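Local coordinates for protein tRNA(His) guanylyltransferase (Saccharomyces cerevisiae, PDB 5XOX) that adds a single guanosine to the 5' end of tRNA(His), in the 3'-5' direction, using GTP, ATP and magnesium, at residues A[52-61]-A[105-116]; A[61-70]-A[81-90]. One frame throughout, in Å; residues are numbered along the deposited sequence.

Both contacts use helix 48-64 and share Leu61, but they take different parts of it. Contact 1 packs its middle against the C-terminal half of helix 94-116, helix on helix; contact 2 takes its last turn and the chain leading into strand 69-74 and sets them against strand 78-83 and the loop after it. Both are mostly buried, contact 1 closer to the centre of the chain, contact 2 with exposed residues such as Asn67 and Thr88 at its border. Contact 1 is rings, methyls and sulfur with one hydrogen bond between asparagine amides, near the GTP and magnesium site; contact 2 adds backbone strand bonds and a carboxylate-hydroxyl bond. Phe81 of contact 2 packs on Phe105 and Ala58 of contact 1.

Contact 1 (A[52-61]-A[105-116]); sequences KLMNACAKNL and FTSNYVALWAKF
Phe105 drops its ring among Met54, Cys57, Ala58 and Leu61. Its CB does not point at segment 52-61, but with CG anti to the backbone N (chi1 -159°) the ring reaches across, and Cys57 CB lies over one face, 3.8 Å from the centroid of the Phe105 ring. Met54 SD and Leu61 CD1 both meet this ring at its edge, the sulfur making a Met-aromatic contact.

At Asn108, OD1 takes a nearly straight hydrogen bond (168°) from Asn60 ND2 at 3.0 Å; the two amide planes are steeply inclined, and Asn108 ND2 is used by Phe104 O. Cys57 is a knob among Phe105, Asn108, Tyr109 and Leu112, its SG 3.8 Å from Asn108 CB. Tyr109 presents a ring face to Leu53, whose CD2 lies over it, 3.7 Å from the Tyr109 ring centroid, while Met54 CG meets the ring's edge. Phe33, a GTP-binding residue, touches the Tyr109 side chain.

Leu112 fits as a knob among Leu53, Ala56, Cys57 and Asn60, and Trp113 CE3 meets Leu53 CD2 at 3.7 Å. Phe116 finally lays its ring against Leu53, whose CA stands 3.4 Å from the Phe116 ring centroid.

Segments 52-61 and 105-116 run at 130° to each other, N-to-C, and pack knobs-into-holes. Apolar packing probably holds them together, while the single directional Asn60-Asn108 bond probably helps fix their register.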
# COMPACT_ATOMS: atom_id res chain seq x y z
N LYS A 52 -34.00 -6.19 -11.18
CA LYS A 52 -34.36 -4.86 -11.67
C LYS A 52 -34.20 -3.80 -10.57
O LYS A 52 -34.07 -2.60 -10.86
CB LYS A 52 -35.80 -4.86 -12.20
CG LYS A 52 -35.94 -5.06 -13.70
CD LYS A 52 -37.43 -5.01 -14.09
CE LYS A 52 -38.27 -6.03 -13.33
NZ LYS A 52 -39.74 -5.93 -13.66
N LEU A 53 -34.24 -4.23 -9.31
CA LEU A 53 -33.95 -3.35 -8.19
C LEU A 53 -32.49 -2.99 -8.28
O LEU A 53 -32.13 -1.80 -8.36
CB LEU A 53 -34.29 -4.03 -6.86
CG LEU A 53 -33.62 -3.61 -5.56
CD1 LEU A 53 -33.95 -2.21 -5.33
CD2 LEU A 53 -34.18 -4.41 -4.41
N MET A 54 -31.67 -4.02 -8.33
CA MET A 54 -30.24 -3.85 -8.50
C MET A 54 -29.97 -2.93 -9.65
O MET A 54 -29.15 -2.01 -9.58
CB MET A 54 -29.60 -5.20 -8.70
CG MET A 54 -29.56 -6.01 -7.42
SD MET A 54 -28.08 -5.64 -6.45
CE MET A 54 -26.79 -6.00 -7.66
N ASN A 55 -30.71 -3.14 -10.72
CA ASN A 55 -30.49 -2.33 -11.88
C ASN A 55 -30.84 -0.86 -11.62
O ASN A 55 -30.04 0.01 -11.96
CB ASN A 55 -31.27 -2.91 -13.05
CG ASN A 55 -30.55 -4.09 -13.68
OD1 ASN A 55 -29.55 -4.59 -13.13
ND2 ASN A 55 -31.09 -4.59 -14.77
N ALA A 56 -31.98 -0.57 -11.00
CA ALA A 56 -32.39 0.84 -10.82
C ALA A 56 -31.36 1.59 -9.98
O ALA A 56 -31.10 2.79 -10.23
CB ALA A 56 -33.78 0.95 -10.18
N CYS A 57 -30.80 0.86 -9.01
CA CYS A 57 -29.75 1.40 -8.14
C CYS A 57 -28.54 1.80 -8.96
O CYS A 57 -28.12 2.96 -8.93
CB CYS A 57 -29.35 0.37 -7.09
SG CYS A 57 -30.71 -0.14 -6.05
N ALA A 58 -27.99 0.84 -9.70
CA ALA A 58 -26.87 1.16 -10.57
C ALA A 58 -27.16 2.31 -11.56
O ALA A 58 -26.26 3.10 -11.87
CB ALA A 58 -26.44 -0.06 -11.34
N LYS A 59 -28.39 2.41 -12.05
CA LYS A 59 -28.72 3.48 -12.97
C LYS A 59 -28.61 4.81 -12.24
O LYS A 59 -28.05 5.77 -12.77
CB LYS A 59 -30.12 3.30 -13.56
CG LYS A 59 -30.60 4.43 -14.48
CD LYS A 59 -32.04 4.20 -14.93
CE LYS A 59 -33.01 4.12 -13.74
NZ LYS A 59 -32.99 5.34 -12.86
N ASN A 60 -29.12 4.86 -11.02
CA ASN A 60 -29.05 6.08 -10.24
C ASN A 60 -27.60 6.41 -9.93
O ASN A 60 -27.24 7.57 -9.81
CB ASN A 60 -29.85 5.96 -8.96
CG ASN A 60 -31.32 5.73 -9.23
OD1 ASN A 60 -31.76 5.78 -10.37
ND2 ASN A 60 -32.09 5.50 -8.18
N LEU A 61 -26.77 5.38 -9.79
CA LEU A 61 -25.38 5.59 -9.46
C LEU A 61 -24.62 6.16 -10.64
O LEU A 61 -23.89 7.13 -10.49
CB LEU A 61 -24.76 4.30 -8.99
CG LEU A 61 -23.55 4.63 -8.13
CD1 LEU A 61 -23.43 3.70 -6.96
CD2 LEU A 61 -22.28 4.60 -8.95
N PHE A 105 -25.12 3.05 -3.09
CA PHE A 105 -25.81 1.91 -3.61
C PHE A 105 -26.64 1.25 -2.52
O PHE A 105 -27.84 1.09 -2.69
CB PHE A 105 -24.81 0.93 -4.18
CG PHE A 105 -25.39 -0.04 -5.19
CD1 PHE A 105 -26.00 -1.23 -4.77
CD2 PHE A 105 -25.29 0.21 -6.55
CE1 PHE A 105 -26.50 -2.11 -5.68
CE2 PHE A 105 -25.80 -0.68 -7.46
CZ PHE A 105 -26.41 -1.84 -7.02
N THR A 106 -26.01 0.89 -1.41
CA THR A 106 -26.75 0.29 -0.30
C THR A 106 -28.01 1.12 0.01
O THR A 106 -29.12 0.60 0.13
CB THR A 106 -25.89 0.18 0.97
OG1 THR A 106 -24.81 -0.71 0.76
CG2 THR A 106 -26.72 -0.30 2.12
N SER A 107 -27.82 2.42 0.11
CA SER A 107 -28.90 3.33 0.40
C SER A 107 -29.98 3.15 -0.65
O SER A 107 -31.15 2.97 -0.31
CB SER A 107 -28.42 4.79 0.41
OG SER A 107 -29.45 5.68 0.80
N ASN A 108 -29.59 3.14 -1.93
CA ASN A 108 -30.56 3.03 -3.02
C ASN A 108 -31.35 1.70 -3.02
O ASN A 108 -32.56 1.66 -3.35
CB ASN A 108 -29.87 3.19 -4.37
CG ASN A 108 -29.90 4.60 -4.85
OD1 ASN A 108 -30.81 5.01 -5.56
ND2 ASN A 108 -28.86 5.35 -4.51
N TYR A 109 -30.67 0.62 -2.66
CA TYR A 109 -31.30 -0.67 -2.53
C TYR A 109 -32.40 -0.61 -1.48
O TYR A 109 -33.56 -0.96 -1.76
CB TYR A 109 -30.25 -1.70 -2.16
CG TYR A 109 -30.62 -3.12 -2.46
CD1 TYR A 109 -30.41 -3.61 -3.73
CD2 TYR A 109 -31.06 -4.00 -1.47
CE1 TYR A 109 -30.70 -4.91 -4.05
CE2 TYR A 109 -31.34 -5.33 -1.78
CZ TYR A 109 -31.15 -5.77 -3.09
OH TYR A 109 -31.40 -7.06 -3.50
N VAL A 110 -32.05 -0.13 -0.29
CA VAL A 110 -32.99 -0.17 0.83
C VAL A 110 -34.16 0.76 0.56
O VAL A 110 -35.30 0.46 0.92
CB VAL A 110 -32.33 0.20 2.14
CG1 VAL A 110 -33.27 -0.05 3.30
CG2 VAL A 110 -31.02 -0.54 2.32
N ALA A 111 -33.88 1.90 -0.06
CA ALA A 111 -34.91 2.87 -0.43
C ALA A 111 -35.95 2.31 -1.40
O ALA A 111 -37.16 2.35 -1.11
CB ALA A 111 -34.26 4.10 -1.03
N LEU A 112 -35.46 1.80 -2.54
CA LEU A 112 -36.33 1.39 -3.66
C LEU A 112 -36.87 -0.03 -3.50
O LEU A 112 -37.63 -0.54 -4.35
CB LEU A 112 -35.59 1.52 -4.98
CG LEU A 112 -35.02 2.86 -5.43
CD1 LEU A 112 -33.95 2.58 -6.42
CD2 LEU A 112 -36.04 3.77 -6.05
N TRP A 113 -36.48 -0.67 -2.39
CA TRP A 113 -37.09 -1.93 -2.01
C TRP A 113 -38.61 -1.91 -1.92
O TRP A 113 -39.26 -2.89 -2.31
CB TRP A 113 -36.57 -2.40 -0.69
CG TRP A 113 -37.10 -3.73 -0.35
CD1 TRP A 113 -38.34 -4.02 0.14
CD2 TRP A 113 -36.42 -4.98 -0.49
NE1 TRP A 113 -38.46 -5.37 0.34
CE2 TRP A 113 -37.29 -5.98 -0.04
CE3 TRP A 113 -35.14 -5.35 -0.93
CZ2 TRP A 113 -36.94 -7.32 -0.02
CZ3 TRP A 113 -34.79 -6.68 -0.91
CH2 TRP A 113 -35.69 -7.65 -0.46
N ALA A 114 -39.15 -0.83 -1.35
CA ALA A 114 -40.59 -0.60 -1.34
C ALA A 114 -41.19 -0.83 -2.73
O ALA A 114 -42.18 -1.57 -2.88
CB ALA A 114 -40.89 0.85 -0.85
N LYS A 115 -40.58 -0.23 -3.75
CA LYS A 115 -41.12 -0.29 -5.11
C LYS A 115 -41.02 -1.69 -5.62
O LYS A 115 -42.00 -2.26 -6.08
CB LYS A 115 -40.42 0.68 -6.08
CG LYS A 115 -41.01 0.66 -7.53
CD LYS A 115 -41.04 2.07 -8.20
CE LYS A 115 -42.17 2.94 -7.57
NZ LYS A 115 -42.39 4.33 -8.11
N PHE A 116 -39.84 -2.28 -5.52
CA PHE A 116 -39.69 -3.59 -6.12
C PHE A 116 -40.34 -4.77 -5.37
O PHE A 116 -40.71 -5.77 -5.98
CB PHE A 116 -38.21 -3.83 -6.32
CG PHE A 116 -37.63 -2.98 -7.40
CD1 PHE A 116 -37.69 -3.39 -8.72
CD2 PHE A 116 -37.10 -1.74 -7.11
CE1 PHE A 116 -37.18 -2.61 -9.73
CE2 PHE A 116 -36.59 -0.95 -8.12
CZ PHE A 116 -36.63 -1.38 -9.43

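Contact 2 (A[61-70]-A[81-90]); sequences LVLKYKNDII and FILKSSTTLF
Phe81 offers its ring to the last turn of helix 48-64 in two ways. Leu61 CD2 comes over one face, 4.2 Å from the Phe81 ring centroid, while Val62 CG1 reaches the ring in its plane, at the edge. The CB of Phe81 does not point at the helix; having CG anti to the carbonyl carbon (chi1 -56°) carries the ring there. The same ring stacks with that of Tyr79 on its own strand. Further along the chain, Tyr65 receives Leu89 CD2 over a face, the leucine coming in nearly perpendicular, and Phe90 CZ lies 4.1 Å from Tyr65 CE1.

Next to them is the open end of the hairpin formed by strands 69-74 and 78-83, away from its turn. It belongs to the antiparallel sheet whose strand 23-30 bears the magnesium ligands Asp29 and Gly30, with the third, Asp77, in the hairpin's turn. Ile69 and Leu83 form a non-hydrogen-bonded pair, their side chains on the same face and crossing obliquely, with Ile69 CG1 3.5 Å from Leu83 CD2. Hydrogen bonds flank the pair: Lys84 N to Asp68 O at 2.8 Å, and Ile70 N to Ile82 O at 3.0 Å. Ile70 CD1 also packs on Ile82 CG2.

The side chains of Asp68 and Thr87 cross at about a right angle. The hydroxyl OG1 of Thr87 donates to OD1 of Asp68 at 3.0 Å, approaching from above the carboxylate plane, and accepts from Leu89 N in an ST turn. A valine in place of Thr87 would probably leave both the Asp68 carboxylate and the Leu89 amide without this mate and let the turn shift. Lys84 stretches past Asn67 O, its NZ 4.6 Å from Asp68 OD1, too far for a salt bridge, though the opposite charges probably still attract.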
# COMPACT_ATOMS: atom_id res chain seq x y z
N LEU A 61 -26.77 5.38 -9.79
CA LEU A 61 -25.38 5.59 -9.46
C LEU A 61 -24.62 6.16 -10.64
O LEU A 61 -23.89 7.13 -10.49
CB LEU A 61 -24.76 4.30 -8.99
CG LEU A 61 -23.55 4.63 -8.13
CD1 LEU A 61 -23.43 3.70 -6.96
CD2 LEU A 61 -22.28 4.60 -8.95
N VAL A 62 -24.79 5.58 -11.82
CA VAL A 62 -24.12 6.09 -13.02
C VAL A 62 -24.67 7.48 -13.30
O VAL A 62 -23.95 8.37 -13.72
CB VAL A 62 -24.28 5.14 -14.25
CG1 VAL A 62 -23.95 3.71 -13.89
CG2 VAL A 62 -25.67 5.20 -14.85
N LEU A 63 -25.96 7.64 -13.05
CA LEU A 63 -26.64 8.92 -13.15
C LEU A 63 -25.87 9.95 -12.32
O LEU A 63 -25.49 11.00 -12.84
CB LEU A 63 -28.09 8.77 -12.68
CG LEU A 63 -28.92 9.96 -12.16
CD1 LEU A 63 -28.61 10.45 -10.69
CD2 LEU A 63 -28.87 11.10 -13.20
N LYS A 64 -25.63 9.61 -11.05
CA LYS A 64 -24.98 10.49 -10.07
C LYS A 64 -23.62 10.98 -10.55
O LYS A 64 -23.39 12.18 -10.63
CB LYS A 64 -24.84 9.78 -8.72
CG LYS A 64 -24.19 10.63 -7.66
CD LYS A 64 -25.09 11.77 -7.21
CE LYS A 64 -24.43 12.63 -6.14
NZ LYS A 64 -25.39 13.58 -5.55
N TYR A 65 -22.71 10.06 -10.86
CA TYR A 65 -21.50 10.44 -11.59
C TYR A 65 -21.64 10.05 -13.04
O TYR A 65 -21.22 8.96 -13.43
CB TYR A 65 -20.29 9.71 -11.00
CG TYR A 65 -20.46 9.40 -9.54
CD1 TYR A 65 -20.36 10.41 -8.59
CD2 TYR A 65 -20.90 8.15 -9.12
CE1 TYR A 65 -20.55 10.15 -7.26
CE2 TYR A 65 -21.11 7.89 -7.79
CZ TYR A 65 -20.93 8.89 -6.86
OH TYR A 65 -21.14 8.62 -5.52
N LYS A 66 -22.09 10.99 -13.84
CA LYS A 66 -22.35 10.76 -15.25
C LYS A 66 -21.05 11.02 -15.99
O LYS A 66 -20.84 10.53 -17.09
CB LYS A 66 -23.50 11.68 -15.73
CG LYS A 66 -23.87 11.71 -17.22
CD LYS A 66 -24.79 12.95 -17.44
CE LYS A 66 -25.55 13.01 -18.79
NZ LYS A 66 -26.47 14.20 -18.88
N ASN A 67 -20.15 11.75 -15.34
CA ASN A 67 -18.94 12.24 -15.99
C ASN A 67 -17.86 11.19 -16.06
O ASN A 67 -17.14 11.10 -17.05
CB ASN A 67 -18.38 13.48 -15.28
CG ASN A 67 -19.30 14.66 -15.34
OD1 ASN A 67 -19.95 14.90 -16.36
ND2 ASN A 67 -19.33 15.45 -14.27
N ASP A 68 -17.68 10.43 -14.98
CA ASP A 68 -16.51 9.58 -14.87
C ASP A 68 -16.75 8.08 -15.21
O ASP A 68 -15.78 7.29 -15.23
CB ASP A 68 -15.93 9.77 -13.47
CG ASP A 68 -15.72 11.26 -13.11
OD1 ASP A 68 -14.67 11.83 -13.47
OD2 ASP A 68 -16.62 11.87 -12.49
N ILE A 69 -17.99 7.70 -15.52
CA ILE A 69 -18.33 6.30 -15.77
C ILE A 69 -18.44 6.06 -17.28
O ILE A 69 -19.09 6.83 -17.98
CB ILE A 69 -19.65 5.90 -15.06
CG1 ILE A 69 -19.52 6.16 -13.57
CG2 ILE A 69 -19.89 4.42 -15.19
CD1 ILE A 69 -20.55 5.49 -12.70
N ILE A 70 -17.74 5.04 -17.79
CA ILE A 70 -17.94 4.54 -19.14
C ILE A 70 -19.25 3.79 -19.17
O ILE A 70 -20.11 4.02 -20.04
CB ILE A 70 -16.79 3.61 -19.58
CG1 ILE A 70 -15.44 4.21 -19.24
CG2 ILE A 70 -16.85 3.32 -21.07
CD1 ILE A 70 -14.69 3.41 -18.22
N PHE A 81 -18.67 -1.08 -11.85
CA PHE A 81 -18.73 0.24 -12.49
C PHE A 81 -17.35 0.68 -12.98
O PHE A 81 -16.39 0.75 -12.20
CB PHE A 81 -19.24 1.28 -11.54
CG PHE A 81 -20.58 0.96 -10.93
CD1 PHE A 81 -20.67 0.13 -9.80
CD2 PHE A 81 -21.75 1.52 -11.44
CE1 PHE A 81 -21.90 -0.15 -9.21
CE2 PHE A 81 -22.99 1.27 -10.85
CZ PHE A 81 -23.06 0.42 -9.73
N ILE A 82 -17.26 0.95 -14.27
CA ILE A 82 -16.01 1.18 -14.94
C ILE A 82 -15.81 2.66 -15.02
O ILE A 82 -16.61 3.36 -15.63
CB ILE A 82 -15.99 0.60 -16.34
CG1 ILE A 82 -16.81 -0.69 -16.43
CG2 ILE A 82 -14.58 0.27 -16.74
CD1 ILE A 82 -16.15 -1.87 -15.84
N LEU A 83 -14.76 3.14 -14.39
CA LEU A 83 -14.42 4.55 -14.40
C LEU A 83 -13.32 4.84 -15.40
O LEU A 83 -12.34 4.07 -15.51
CB LEU A 83 -14.00 5.01 -13.02
CG LEU A 83 -15.03 4.86 -11.90
CD1 LEU A 83 -14.63 5.74 -10.76
CD2 LEU A 83 -16.39 5.30 -12.39
N LYS A 84 -13.48 5.96 -16.11
CA LYS A 84 -12.58 6.30 -17.20
C LYS A 84 -11.15 6.52 -16.72
O LYS A 84 -10.94 7.17 -15.69
CB LYS A 84 -13.05 7.55 -17.92
CG LYS A 84 -13.21 8.75 -17.01
CD LYS A 84 -13.68 9.98 -17.79
CE LYS A 84 -13.51 11.27 -17.01
NZ LYS A 84 -13.70 12.43 -17.92
N SER A 85 -10.20 6.06 -17.52
CA SER A 85 -8.77 6.11 -17.22
C SER A 85 -8.29 7.49 -16.75
O SER A 85 -7.23 7.62 -16.14
CB SER A 85 -7.95 5.76 -18.45
OG SER A 85 -8.21 6.71 -19.49
N SER A 86 -9.02 8.54 -17.09
CA SER A 86 -8.57 9.87 -16.73
C SER A 86 -9.22 10.42 -15.48
O SER A 86 -8.95 11.56 -15.13
CB SER A 86 -8.82 10.83 -17.89
OG SER A 86 -10.19 10.88 -18.24
N THR A 87 -10.06 9.65 -14.79
CA THR A 87 -10.90 10.27 -13.76
C THR A 87 -10.16 10.86 -12.54
O THR A 87 -9.15 10.31 -12.09
CB THR A 87 -11.93 9.31 -13.23
OG1 THR A 87 -12.68 9.99 -12.22
CG2 THR A 87 -11.27 8.07 -12.66
N THR A 88 -10.63 12.02 -12.07
CA THR A 88 -10.15 12.67 -10.84
C THR A 88 -11.07 12.51 -9.65
O THR A 88 -10.84 13.13 -8.61
CB THR A 88 -9.94 14.16 -11.04
OG1 THR A 88 -11.22 14.81 -11.08
CG2 THR A 88 -9.19 14.42 -12.32
N LEU A 89 -12.14 11.74 -9.81
CA LEU A 89 -13.14 11.62 -8.75
C LEU A 89 -12.62 11.20 -7.36
O LEU A 89 -12.00 10.15 -7.19
CB LEU A 89 -14.21 10.64 -9.21
CG LEU A 89 -15.36 10.51 -8.22
CD1 LEU A 89 -15.89 11.89 -7.88
CD2 LEU A 89 -16.46 9.69 -8.87
N PHE A 90 -12.93 12.02 -6.36
CA PHE A 90 -12.44 11.81 -4.99
C PHE A 90 -10.93 11.78 -5.00
O PHE A 90 -10.29 11.11 -4.19
CB PHE A 90 -12.98 10.51 -4.39
CG PHE A 90 -14.46 10.33 -4.53
CD1 PHE A 90 -15.33 11.38 -4.27
CD2 PHE A 90 -14.99 9.12 -4.92
CE1 PHE A 90 -16.71 11.22 -4.42
CE2 PHE A 90 -16.36 8.96 -5.05
CZ PHE A 90 -17.21 10.00 -4.82